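Local structure of tRNA threonylcarbamoyladenosine biosynthesis protein TsaB (Pseudomonas aeruginosa, 5BR9) at residues A[9-14]-A[58-63]; A[45-50]-A[84-89]; A[90-95]-A[213-218]. The protein probably takes part in making the threonylcarbamoyladenosine (t6A) modification at position 37 of tRNAs, as the TsaB member of the KAE1/TsaD family. All coordinates share one frame; numbering follows the deposited sequence.

Contact 1 (A[9-14]-A[58-63]); sequences MSTLLA and AGVALS
T11 and V60 meet through methyl groups, CG2 of T11 lying 4.3 Å from CG1 of V60, and a little farther along L13 and L62 touch in the same way, with CD2 of L13 4.4 Å from CD1 of L62. Both pairs sit at the outer limit of van der Waals contact, so the two segments brush each other rather than interlock. T11 and L13 are two residues apart in an extended chain and therefore face the same side, toward 58-63. V60 answers T11 directly. The CB of L62 starts out pointing away, and its side chain has to turn back: with CG anti to the backbone N (chi1 -171°), a methyl is carried to L13. All four residues are buried, which suits the branched aliphatics; T11 takes part through its CG2 methyl.

L13 lies on the first strand of an actin-like ATPase (ASKHA) fold, 12-16, at the middle of a mixed sheet, and T11 in the extended lead-in to it. The other segment connects helix 43-58 to the parallel strand 67-71, with L62 opening a short 3-10 segment. That helix ends in a Schellman motif at G59, whose positive phi (72°) is easily adopted without a side chain and turns the chain into the extended V60.

Farther out, backbone bonds to D66 and A67 fix T11 and L13, and the N of T11 also reaches OD2 of D66. V60 leans on L26 and H28 of strand 21-28, L13 on V51 and L62 on L55 of helix 43-58, while A93 of the second subunit packs against L62.

Contact 2 (A[45-50]-A[84-89]); sequences QRLLPM and IGVVQG
Apolar packing carries this contact, and V86 is its centre on helix 77-94. Its CG1 methyl receives both leucines of helix 43-58: CD2 of L48 approaches to 3.7 Å and CD2 of L47 to 4.2 Å from that same CG1. V86 points its CB at the facing helix, and CG1 stands anti to the backbone N (chi1 171°). L47 is likewise directed across. L48 leaves its helix at a slant, and its CG, anti to the carbonyl carbon (chi1 -70°), lets the branched end reach over, so that the side chains of L48 and V86 slide past each other in opposite directions. A compact beta-branched residue on one helix and two longer leucines on the other span backbones that are still 8.6 Å apart between CA of L48 and CA of V86.

Backbone hydrogen bonding stays within each helix. Segment 84-89 is regular, with N of Q88 bonded to O of I84 at 3.0 Å. Helix 43-58 is kinked here, the N atoms of L48 and P49 making no bond to the preceding turn; proline, which has no N-H to give, suits such a place.

Around this core, L47 also packs on L15, C22 and V24, and V87 on L15, I68 and F70, which places the two helices over one face of the sheet that contains strands 12-16, 21-28 and 67-71. Packing from the second subunit reaches the same spot, F92 of that chain on L48 and Q88 of that chain on V86.

With carbon meeting carbon and all three touching residues buried, the pairing rests on shape and the exclusion of water, and is consistent with a hydrophobic core that runs on into the dimer interface.

Contact 3 (A[90-95]-A[213-218]); sequences LAFALQ and VEAEQA
With CG anti to the backbone N (chi1 -179°) the ring of F92 swings from the helix toward 213-218, where E216, its chain bent at chi2 (103°), carries its acid group round to meet it. The two side chains cross at about a right angle. E216 CG lies in the ring plane at its edge, 3.6 Å from CE1 of F92, and OE1 of E216 comes obliquely within 3.4 Å of that CE1; the weakly positive C-H rim of the ring is probably a favourable neighbour for a carboxylate oxygen. E216 is poorly ordered, so these details are approximate. A215 brings its small CB close against the helix, 3.8 Å from CB of F92 and 4.2 Å from CB of A91. A water accepts from N of A215 at 3.0 Å and donates weakly to O of A91, bridging loop and helix. The loop makes a type I beta turn from E214 to Q217, closed by the bond from N of Q217 to O of E214. This contact seats the chain following helix 196-208 against the C-terminal end of helix 77-94, near strand 98-101, to which V213 bonds through V98, and beside the second subunit, whose L48 packs on A215 and L90 on F92.

In the fold
Helix 77-94 ties contacts 2 and 3 together: their centres lie 14 Å apart, and they touch where O of Q88 meets CB of A215 at 3.6 Å. Contacts 1 and 3 have centres 17 Å apart yet meet through CG of L62 and CD2 of L94, 3.8 Å apart. Contacts 1 and 2 do not touch, their nearest atoms being about 7 Å apart, but they cross along the chain, since 45-50 lies between 9-14 and 58-63 while its partner 84-89 lies beyond both. The second subunit reaches all three, so the contacts together border the dimer interface.

Contact 1 (A[9-14]-A[58-63])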
loop_
_atom_site.group_PDB
_atom_site.type_symbol
_atom_site.label_atom_id
_atom_site.label_comp_id
_atom_site.label_asym_id
_atom_site.label_seq_id
_atom_site.Cartn_x
_atom_site.Cartn_y
_atom_site.Cartn_z
ATOM N N MET A 9 25.580 -16.609 -7.234
ATOM C CA MET A 9 25.353 -15.175 -7.351
ATOM C C MET A 9 23.893 -14.802 -7.139
ATOM O O MET A 9 23.001 -15.484 -7.625
ATOM C CB MET A 9 25.858 -14.667 -8.693
ATOM C CG MET A 9 27.386 -14.628 -8.707
ATOM S SD MET A 9 28.093 -13.602 -10.001
ATOM C CE MET A 9 27.721 -14.583 -11.455
ATOM N N SER A 10 23.660 -13.718 -6.398
ATOM C CA SER A 10 22.314 -13.347 -5.988
ATOM C C SER A 10 21.586 -12.505 -7.016
ATOM O O SER A 10 22.178 -11.680 -7.704
ATOM C CB SER A 10 22.351 -12.569 -4.670
ATOM O OG SER A 10 22.776 -13.383 -3.596
ATOM N N THR A 11 20.279 -12.688 -7.081
ATOM C CA THR A 11 19.466 -11.834 -7.916
ATOM C C THR A 11 18.557 -11.035 -6.992
ATOM O O THR A 11 17.757 -11.603 -6.267
ATOM C CB THR A 11 18.670 -12.648 -8.957
ATOM O OG1 THR A 11 19.594 -13.360 -9.792
ATOM C CG2 THR A 11 17.848 -11.737 -9.842
ATOM N N LEU A 12 18.731 -9.720 -6.987
ATOM C CA LEU A 12 17.983 -8.829 -6.090
ATOM C C LEU A 12 17.222 -7.762 -6.851
ATOM O O LEU A 12 17.762 -7.124 -7.755
ATOM C CB LEU A 12 18.917 -8.139 -5.079
ATOM C CG LEU A 12 19.716 -9.008 -4.115
ATOM C CD1 LEU A 12 20.641 -8.137 -3.247
ATOM C CD2 LEU A 12 18.778 -9.881 -3.243
ATOM N N LEU A 13 15.985 -7.535 -6.429
ATOM C CA LEU A 13 15.128 -6.500 -7.006
ATOM C C LEU A 13 14.984 -5.366 -5.983
ATOM O O LEU A 13 14.748 -5.610 -4.789
ATOM C CB LEU A 13 13.742 -7.087 -7.380
ATOM C CG LEU A 13 12.702 -6.158 -8.012
ATOM C CD1 LEU A 13 13.199 -5.664 -9.378
ATOM C CD2 LEU A 13 11.331 -6.840 -8.140
ATOM N N ALA A 14 15.140 -4.134 -6.453
ATOM C CA ALA A 14 15.055 -2.969 -5.590
ATOM C C ALA A 14 14.086 -1.945 -6.161
ATOM O O ALA A 14 14.010 -1.770 -7.376
ATOM C CB ALA A 14 16.426 -2.339 -5.399
ATOM N N ALA A 58 16.457 -6.988 -18.935
ATOM C CA ALA A 58 17.558 -7.805 -18.432
ATOM C C ALA A 58 17.426 -9.266 -18.854
ATOM O O ALA A 58 18.366 -10.034 -18.724
ATOM C CB ALA A 58 17.637 -7.701 -16.905
ATOM N N GLY A 59 16.257 -9.642 -19.363
ATOM C CA GLY A 59 15.974 -11.024 -19.702
ATOM C C GLY A 59 15.790 -11.906 -18.484
ATOM O O GLY A 59 15.985 -13.127 -18.539
ATOM N N VAL A 60 15.379 -11.285 -17.384
ATOM C CA VAL A 60 15.271 -11.987 -16.109
ATOM C C VAL A 60 13.808 -12.210 -15.728
ATOM O O VAL A 60 12.991 -11.278 -15.788
ATOM C CB VAL A 60 16.029 -11.228 -14.986
ATOM C CG1 VAL A 60 15.775 -11.883 -13.632
ATOM C CG2 VAL A 60 17.522 -11.205 -15.286
ATOM N N ALA A 61 13.485 -13.444 -15.340
ATOM C CA ALA A 61 12.140 -13.771 -14.874
ATOM C C ALA A 61 11.991 -13.405 -13.410
ATOM O O ALA A 61 12.957 -13.479 -12.639
ATOM C CB ALA A 61 11.830 -15.239 -15.073
ATOM N N LEU A 62 10.777 -13.018 -13.032
ATOM C CA LEU A 62 10.490 -12.664 -11.652
ATOM C C LEU A 62 10.862 -13.835 -10.727
ATOM O O LEU A 62 11.358 -13.622 -9.613
ATOM C CB LEU A 62 9.012 -12.269 -11.487
ATOM C CG LEU A 62 8.643 -11.659 -10.126
ATOM C CD1 LEU A 62 9.420 -10.365 -9.872
ATOM C CD2 LEU A 62 7.145 -11.413 -10.031
ATOM N N SER A 63 10.662 -15.067 -11.192
ATOM C CA SER A 63 10.941 -16.228 -10.343
ATOM C C SER A 63 12.424 -16.358 -9.975
ATOM O O SER A 63 12.765 -17.029 -9.005
ATOM C CB SER A 63 10.473 -17.517 -11.012
ATOM O OG SER A 63 11.110 -17.722 -12.259
#

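Contact 2 (A[45-50]-A[84-89])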
loop_
_atom_site.group_PDB
_atom_site.type_symbol
_atom_site.label_atom_id
_atom_site.label_comp_id
_atom_site.label_asym_id
_atom_site.label_seq_id
_atom_site.Cartn_x
_atom_site.Cartn_y
_atom_site.Cartn_z
ATOM N N GLN A 45 0.513 3.638 -10.467
ATOM C CA GLN A 45 0.212 3.206 -11.814
ATOM C C GLN A 45 1.476 2.924 -12.597
ATOM O O GLN A 45 1.431 2.245 -13.617
ATOM C CB GLN A 45 -0.625 4.256 -12.538
ATOM C CG GLN A 45 -1.920 4.582 -11.853
ATOM C CD GLN A 45 -2.058 6.063 -11.638
ATOM O OE1 GLN A 45 -1.654 6.592 -10.597
ATOM N NE2 GLN A 45 -2.605 6.756 -12.633
ATOM N N ARG A 46 2.607 3.438 -12.127
ATOM C CA ARG A 46 3.813 3.342 -12.929
ATOM C C ARG A 46 4.867 2.408 -12.348
ATOM O O ARG A 46 5.791 2.031 -13.055
ATOM C CB ARG A 46 4.400 4.734 -13.154
ATOM C CG ARG A 46 3.732 5.467 -14.317
ATOM C CD ARG A 46 4.716 5.782 -15.455
ATOM N NE ARG A 46 5.731 4.742 -15.663
ATOM C CZ ARG A 46 5.618 3.714 -16.511
ATOM N NH1 ARG A 46 4.517 3.562 -17.247
ATOM N NH2 ARG A 46 6.610 2.831 -16.627
ATOM N N LEU A 47 4.720 2.015 -11.084
ATOM C CA LEU A 47 5.726 1.183 -10.435
ATOM C C LEU A 47 5.858 -0.207 -11.067
ATOM O O LEU A 47 6.955 -0.620 -11.448
ATOM C CB LEU A 47 5.423 1.031 -8.944
ATOM C CG LEU A 47 6.431 0.157 -8.194
ATOM C CD1 LEU A 47 7.807 0.764 -8.337
ATOM C CD2 LEU A 47 6.060 0.054 -6.717
ATOM N N LEU A 48 4.752 -0.937 -11.159
ATOM C CA LEU A 48 4.806 -2.292 -11.705
ATOM C C LEU A 48 5.188 -2.339 -13.192
ATOM O O LEU A 48 5.877 -3.258 -13.610
ATOM C CB LEU A 48 3.484 -3.013 -11.472
ATOM C CG LEU A 48 3.283 -3.329 -9.982
ATOM C CD1 LEU A 48 1.968 -4.083 -9.765
ATOM C CD2 LEU A 48 4.475 -4.082 -9.376
ATOM N N PRO A 49 4.718 -1.385 -14.008
ATOM C CA PRO A 49 5.273 -1.447 -15.368
ATOM C C PRO A 49 6.786 -1.165 -15.420
ATOM O O PRO A 49 7.481 -1.724 -16.276
ATOM C CB PRO A 49 4.481 -0.370 -16.128
ATOM C CG PRO A 49 3.194 -0.234 -15.362
ATOM C CD PRO A 49 3.551 -0.487 -13.919
ATOM N N MET A 50 7.297 -0.315 -14.536
ATOM C CA MET A 50 8.742 -0.091 -14.514
ATOM C C MET A 50 9.471 -1.392 -14.182
ATOM O O MET A 50 10.524 -1.684 -14.751
ATOM C CB MET A 50 9.122 1.002 -13.525
ATOM C CG MET A 50 8.902 2.409 -14.061
ATOM S SD MET A 50 9.495 3.692 -12.933
ATOM C CE MET A 50 11.174 3.156 -12.729
ATOM N N ILE A 84 5.465 -0.426 0.421
ATOM C CA ILE A 84 5.297 -1.459 1.437
ATOM C C ILE A 84 4.332 -2.564 0.970
ATOM O O ILE A 84 4.688 -3.754 0.973
ATOM C CB ILE A 84 4.839 -0.849 2.760
ATOM C CG1 ILE A 84 5.980 -0.049 3.381
ATOM C CG2 ILE A 84 4.370 -1.937 3.714
ATOM C CD1 ILE A 84 5.589 0.768 4.598
ATOM N N GLY A 85 3.129 -2.175 0.553
ATOM C CA GLY A 85 2.134 -3.132 0.096
ATOM C C GLY A 85 2.535 -3.970 -1.106
ATOM O O GLY A 85 2.434 -5.207 -1.099
ATOM N N VAL A 86 3.010 -3.302 -2.144
ATOM C CA VAL A 86 3.376 -3.994 -3.364
ATOM C C VAL A 86 4.508 -4.997 -3.108
ATOM O O VAL A 86 4.440 -6.147 -3.549
ATOM C CB VAL A 86 3.750 -2.978 -4.465
ATOM C CG1 VAL A 86 4.354 -3.683 -5.678
ATOM C CG2 VAL A 86 2.515 -2.160 -4.858
ATOM N N VAL A 87 5.531 -4.573 -2.375
ATOM C CA VAL A 87 6.659 -5.447 -2.090
ATOM C C VAL A 87 6.187 -6.670 -1.283
ATOM O O VAL A 87 6.540 -7.807 -1.592
ATOM C CB VAL A 87 7.779 -4.670 -1.367
ATOM C CG1 VAL A 87 8.798 -5.611 -0.807
ATOM C CG2 VAL A 87 8.439 -3.705 -2.336
ATOM N N GLN A 88 5.355 -6.435 -0.278
ATOM C CA GLN A 88 4.775 -7.513 0.516
ATOM C C GLN A 88 3.965 -8.499 -0.338
ATOM O O GLN A 88 4.030 -9.709 -0.138
ATOM C CB GLN A 88 3.896 -6.923 1.617
ATOM C CG GLN A 88 4.693 -6.455 2.845
ATOM C CD GLN A 88 3.788 -5.987 3.990
ATOM O OE1 GLN A 88 3.997 -6.350 5.141
ATOM N NE2 GLN A 88 2.781 -5.174 3.665
ATOM N N GLY A 89 3.151 -7.971 -1.248
ATOM C CA GLY A 89 2.374 -8.808 -2.150
ATOM C C GLY A 89 3.257 -9.639 -3.080
ATOM O O GLY A 89 3.047 -10.843 -3.244
#

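Contact 3 (A[90-95]-A[213-218])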
loop_
_atom_site.group_PDB
_atom_site.type_symbol
_atom_site.label_atom_id
_atom_site.label_comp_id
_atom_site.label_asym_id
_atom_site.label_seq_id
_atom_site.Cartn_x
_atom_site.Cartn_y
_atom_site.Cartn_z
ATOM N N LEU A 90 4.254 -8.987 -3.673
ATOM C CA LEU A 90 5.195 -9.635 -4.573
ATOM C C LEU A 90 5.868 -10.766 -3.817
ATOM O O LEU A 90 5.927 -11.900 -4.294
ATOM C CB LEU A 90 6.245 -8.644 -5.096
ATOM C CG LEU A 90 5.848 -7.558 -6.088
ATOM C CD1 LEU A 90 7.048 -6.691 -6.359
ATOM C CD2 LEU A 90 5.344 -8.163 -7.402
ATOM N N ALA A 91 6.344 -10.436 -2.619
ATOM C CA ALA A 91 7.163 -11.334 -1.835
ATOM C C ALA A 91 6.371 -12.512 -1.305
ATOM O O ALA A 91 6.879 -13.623 -1.257
ATOM C CB ALA A 91 7.819 -10.579 -0.693
ATOM N N PHE A 92 5.117 -12.278 -0.941
ATOM C CA PHE A 92 4.246 -13.351 -0.457
ATOM C C PHE A 92 3.963 -14.366 -1.574
ATOM O O PHE A 92 3.915 -15.583 -1.349
ATOM C CB PHE A 92 2.954 -12.767 0.067
ATOM C CG PHE A 92 1.984 -13.778 0.625
ATOM C CD1 PHE A 92 2.025 -14.135 1.964
ATOM C CD2 PHE A 92 1.004 -14.323 -0.178
ATOM C CE1 PHE A 92 1.106 -15.020 2.487
ATOM C CE2 PHE A 92 0.090 -15.224 0.332
ATOM C CZ PHE A 92 0.143 -15.573 1.671
ATOM N N ALA A 93 3.728 -13.849 -2.775
ATOM C CA ALA A 93 3.420 -14.706 -3.909
ATOM C C ALA A 93 4.632 -15.517 -4.366
ATOM O O ALA A 93 4.485 -16.682 -4.718
ATOM C CB ALA A 93 2.880 -13.880 -5.047
ATOM N N LEU A 94 5.822 -14.911 -4.345
ATOM C CA LEU A 94 7.041 -15.602 -4.772
ATOM C C LEU A 94 7.548 -16.515 -3.662
ATOM O O LEU A 94 8.244 -17.501 -3.929
ATOM C CB LEU A 94 8.158 -14.613 -5.168
ATOM C CG LEU A 94 7.980 -13.703 -6.387
ATOM C CD1 LEU A 94 9.073 -12.640 -6.437
ATOM C CD2 LEU A 94 7.910 -14.497 -7.725
ATOM N N GLN A 95 7.173 -16.170 -2.427
ATOM C CA GLN A 95 7.692 -16.780 -1.193
ATOM C C GLN A 95 9.167 -16.459 -1.057
ATOM O O GLN A 95 10.002 -17.340 -0.869
ATOM C CB GLN A 95 7.438 -18.293 -1.153
ATOM C CG GLN A 95 5.966 -18.643 -1.362
ATOM C CD GLN A 95 5.651 -20.094 -1.085
ATOM O OE1 GLN A 95 6.548 -20.944 -1.021
ATOM N NE2 GLN A 95 4.368 -20.393 -0.917
ATOM N N VAL A 213 13.146 -10.597 5.609
ATOM C CA VAL A 213 12.016 -10.920 6.452
ATOM C C VAL A 213 10.967 -11.544 5.553
ATOM O O VAL A 213 10.847 -11.144 4.405
ATOM C CB VAL A 213 11.529 -9.653 7.177
ATOM C CG1 VAL A 213 10.158 -9.849 7.748
ATOM C CG2 VAL A 213 12.537 -9.260 8.273
ATOM N N GLU A 214 10.231 -12.543 6.028
ATOM C CA GLU A 214 9.172 -13.077 5.178
ATOM C C GLU A 214 7.957 -12.142 5.251
ATOM O O GLU A 214 7.783 -11.397 6.219
ATOM C CB GLU A 214 8.806 -14.525 5.542
ATOM C CG GLU A 214 8.202 -14.753 6.919
ATOM C CD GLU A 214 7.718 -16.192 7.112
ATOM O OE1 GLU A 214 6.968 -16.700 6.249
ATOM O OE2 GLU A 214 8.099 -16.820 8.122
ATOM N N ALA A 215 7.149 -12.173 4.197
ATOM C CA ALA A 215 6.060 -11.224 3.992
ATOM C C ALA A 215 5.014 -11.225 5.109
ATOM O O ALA A 215 4.492 -10.172 5.455
ATOM C CB ALA A 215 5.387 -11.502 2.645
ATOM N N GLU A 216 4.720 -12.396 5.672
ATOM C CA GLU A 216 3.744 -12.523 6.759
ATOM C C GLU A 216 4.283 -12.024 8.103
ATOM O O GLU A 216 3.525 -11.840 9.057
ATOM C CB GLU A 216 3.302 -13.980 6.925
ATOM C CG GLU A 216 2.695 -14.624 5.691
ATOM C CD GLU A 216 3.667 -15.559 4.987
ATOM O OE1 GLU A 216 3.233 -16.659 4.574
ATOM O OE2 GLU A 216 4.860 -15.194 4.854
ATOM N N GLN A 217 5.593 -11.829 8.180
ATOM C CA GLN A 217 6.254 -11.526 9.445
ATOM C C GLN A 217 6.136 -10.035 9.719
ATOM O O GLN A 217 6.034 -9.248 8.782
ATOM C CB GLN A 217 7.723 -11.979 9.400
ATOM C CG GLN A 217 8.519 -11.733 10.649
ATOM C CD GLN A 217 9.972 -12.124 10.482
ATOM O OE1 GLN A 217 10.274 -13.141 9.872
ATOM N NE2 GLN A 217 10.882 -11.311 11.025
ATOM N N ALA A 218 6.122 -9.658 10.998
ATOM C CA ALA A 218 6.016 -8.252 11.370
ATOM C C ALA A 218 7.191 -7.485 10.789
ATOM O O ALA A 218 8.359 -7.881 10.911
ATOM C CB ALA A 218 5.947 -8.081 12.895
HETATM O O HOH W 1 7.913 -13.814 1.852
#